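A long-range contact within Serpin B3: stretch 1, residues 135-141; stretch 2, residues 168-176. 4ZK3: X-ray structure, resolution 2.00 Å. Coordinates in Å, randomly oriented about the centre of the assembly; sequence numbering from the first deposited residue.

Stretch 1 135-141: DFANAPE
Stretch 2, residues 168-176: IGSNTTLVL

No hydrogen bond crosses between the stretches; packing and CA-H...O contacts join them, burying 376 Å² summed over both sides. Asp 135 (phi/psi -95/78, chi1 t) is out of reach; its OD1 accepts from Asn 138 N at 2.8 Å, and its O a weak bond from Ala 139 N at 3.0 Å.

Phe 136 (-73/-35; chi1 -74°, chi2 -58°) is the buried centre, covered over 114 Å². Thr 172 CG2 (chi1 m) sits 3.7 Å from the centroid of the Phe 136 ring, 1° off its normal, a CH-pi contact over one face. Obliquely, Phe 136 CD1 meets Ile 168 CG2 (-110/139, chi1 m, chi2 m) and Phe 136 CZ meets Val 175 CG2 (-127/119, chi1 t), each at 3.7 Å; a flat ring suits this methyl-lined site. The facing type I turn, Gly 169 to Thr 172, is closed by Thr 172 N to Gly 169 O and Gly 169 N to Thr 172 OG1 (both 3.1 Å).

The closest CA pair is Ala 137 (-61/-52) CA and Ser 170 (-75/-15, chi1 p) CA, 4.2 Å. Reciprocal CA-H...O contacts run from Ser 170 CA to Phe 136 O (3.2 Å, 166°) and Ala 137 CA to Ser 170 O (3.5 Å, 170°).

Asn 138 and Ala 139, the N-cap residue, point away. Pro 140 (-70/-32, C-gamma endo) begins the helix, its CB 3.5 Å from Gly 169 C and 4.0 Å from Ile 168 CG2. Pro 140 CA to Gly 169 CA is 5.3 Å, so stretch 2 runs back as stretch 1 advances. Glycine suits 169: an ideal CB would clash with Asn 171 OD1 (2.9 Å).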

# COMPACT_ATOMS: atom_id res chain seq x y z
N ASP A 135 -16.90 -17.26 15.09
CA ASP A 135 -18.18 -17.06 15.75
C ASP A 135 -18.48 -15.61 15.95
O ASP A 135 -18.32 -15.06 17.05
CB ASP A 135 -18.17 -17.80 17.11
CG ASP A 135 -19.59 -18.01 17.73
OD1 ASP A 135 -20.58 -17.32 17.38
OD2 ASP A 135 -19.67 -18.89 18.60
N PHE A 136 -18.92 -14.94 14.89
CA PHE A 136 -19.22 -13.52 14.94
C PHE A 136 -20.54 -13.40 15.73
O PHE A 136 -20.75 -12.42 16.42
CB PHE A 136 -19.44 -12.84 13.54
CG PHE A 136 -18.17 -12.61 12.69
CD1 PHE A 136 -17.10 -11.86 13.17
CD2 PHE A 136 -18.09 -13.09 11.38
CE1 PHE A 136 -15.97 -11.63 12.39
CE2 PHE A 136 -16.97 -12.89 10.61
CZ PHE A 136 -15.90 -12.16 11.12
N ALA A 137 -21.45 -14.38 15.57
CA ALA A 137 -22.80 -14.25 16.11
C ALA A 137 -22.74 -14.12 17.61
O ALA A 137 -23.29 -13.19 18.16
CB ALA A 137 -23.68 -15.44 15.73
N ASN A 138 -22.04 -15.05 18.25
CA ASN A 138 -21.99 -15.03 19.70
C ASN A 138 -20.74 -14.44 20.29
O ASN A 138 -20.69 -14.30 21.48
CB ASN A 138 -22.11 -16.44 20.24
CG ASN A 138 -23.22 -17.21 19.59
OD1 ASN A 138 -22.98 -18.29 19.02
ND2 ASN A 138 -24.40 -16.65 19.59
N ALA A 139 -19.73 -14.11 19.49
CA ALA A 139 -18.45 -13.70 20.06
C ALA A 139 -17.73 -12.72 19.12
O ALA A 139 -16.62 -12.97 18.67
CB ALA A 139 -17.63 -14.94 20.33
N PRO A 140 -18.39 -11.60 18.82
CA PRO A 140 -17.89 -10.71 17.78
C PRO A 140 -16.62 -10.02 18.20
O PRO A 140 -15.75 -9.74 17.36
CB PRO A 140 -19.00 -9.68 17.61
CG PRO A 140 -19.73 -9.71 18.92
CD PRO A 140 -19.66 -11.13 19.40
N GLU A 141 -16.49 -9.77 19.51
CA GLU A 141 -15.30 -9.11 20.02
C GLU A 141 -14.08 -10.03 19.96
O GLU A 141 -12.98 -9.66 19.56
CB GLU A 141 -15.55 -8.59 21.43
CG GLU A 141 -14.34 -8.02 22.10
CD GLU A 141 -13.75 -6.84 21.36
OE1 GLU A 141 -14.44 -6.10 20.58
OE2 GLU A 141 -12.54 -6.67 21.60
N ILE A 168 -16.80 -4.59 14.07
CA ILE A 168 -17.34 -5.95 14.06
C ILE A 168 -18.48 -6.06 15.12
O ILE A 168 -18.33 -5.56 16.24
CB ILE A 168 -16.27 -7.02 14.42
CG1 ILE A 168 -15.09 -7.01 13.45
CG2 ILE A 168 -16.90 -8.38 14.43
CD1 ILE A 168 -15.55 -6.84 12.03
N GLY A 169 -19.56 -6.74 14.76
CA GLY A 169 -20.77 -6.90 15.58
C GLY A 169 -21.33 -8.31 15.45
O GLY A 169 -20.80 -9.13 14.67
N SER A 170 -22.38 -8.64 16.20
CA SER A 170 -22.90 -10.04 16.16
C SER A 170 -23.66 -10.28 14.86
O SER A 170 -23.94 -11.42 14.48
CB SER A 170 -23.81 -10.33 17.34
OG SER A 170 -24.79 -9.33 17.33
N ASN A 171 -24.00 -9.20 14.17
CA ASN A 171 -24.55 -9.38 12.84
C ASN A 171 -23.48 -9.44 11.65
O ASN A 171 -23.84 -9.56 10.50
CB ASN A 171 -25.58 -8.30 12.61
CG ASN A 171 -24.96 -6.95 12.61
OD1 ASN A 171 -23.94 -6.71 13.31
ND2 ASN A 171 -25.51 -6.06 11.79
N THR A 172 -22.18 -9.42 11.95
CA THR A 172 -21.12 -9.49 10.92
C THR A 172 -21.09 -10.85 10.32
O THR A 172 -21.13 -11.83 11.05
CB THR A 172 -19.75 -9.12 11.53
OG1 THR A 172 -19.78 -7.73 11.83
CG2 THR A 172 -18.60 -9.33 10.54
N THR A 173 -21.06 -10.96 8.99
CA THR A 173 -20.94 -12.30 8.41
C THR A 173 -19.64 -12.59 7.61
O THR A 173 -19.36 -13.75 7.36
CB THR A 173 -22.15 -12.64 7.54
OG1 THR A 173 -22.30 -11.64 6.53
CG2 THR A 173 -23.39 -12.79 8.44
N LEU A 174 -18.90 -11.54 7.26
CA LEU A 174 -17.74 -11.60 6.35
C LEU A 174 -16.72 -10.51 6.72
O LEU A 174 -17.06 -9.36 6.84
CB LEU A 174 -18.27 -11.38 4.92
CG LEU A 174 -17.24 -11.00 3.85
CD1 LEU A 174 -17.23 -11.92 2.65
CD2 LEU A 174 -17.47 -9.60 3.38
N VAL A 175 -15.47 -10.90 6.93
CA VAL A 175 -14.32 -9.97 6.88
C VAL A 175 -13.28 -10.56 5.89
O VAL A 175 -12.77 -11.68 6.05
CB VAL A 175 -13.68 -9.77 8.24
CG1 VAL A 175 -12.44 -8.86 8.17
CG2 VAL A 175 -14.71 -9.24 9.26
N LEU A 176 -13.00 -9.82 4.84
CA LEU A 176 -11.98 -10.19 3.91
C LEU A 176 -10.75 -9.41 4.30
O LEU A 176 -10.84 -8.21 4.55
CB LEU A 176 -12.43 -9.84 2.52
CG LEU A 176 -13.55 -10.69 1.95
CD1 LEU A 176 -14.22 -10.03 0.76
CD2 LEU A 176 -12.98 -11.99 1.49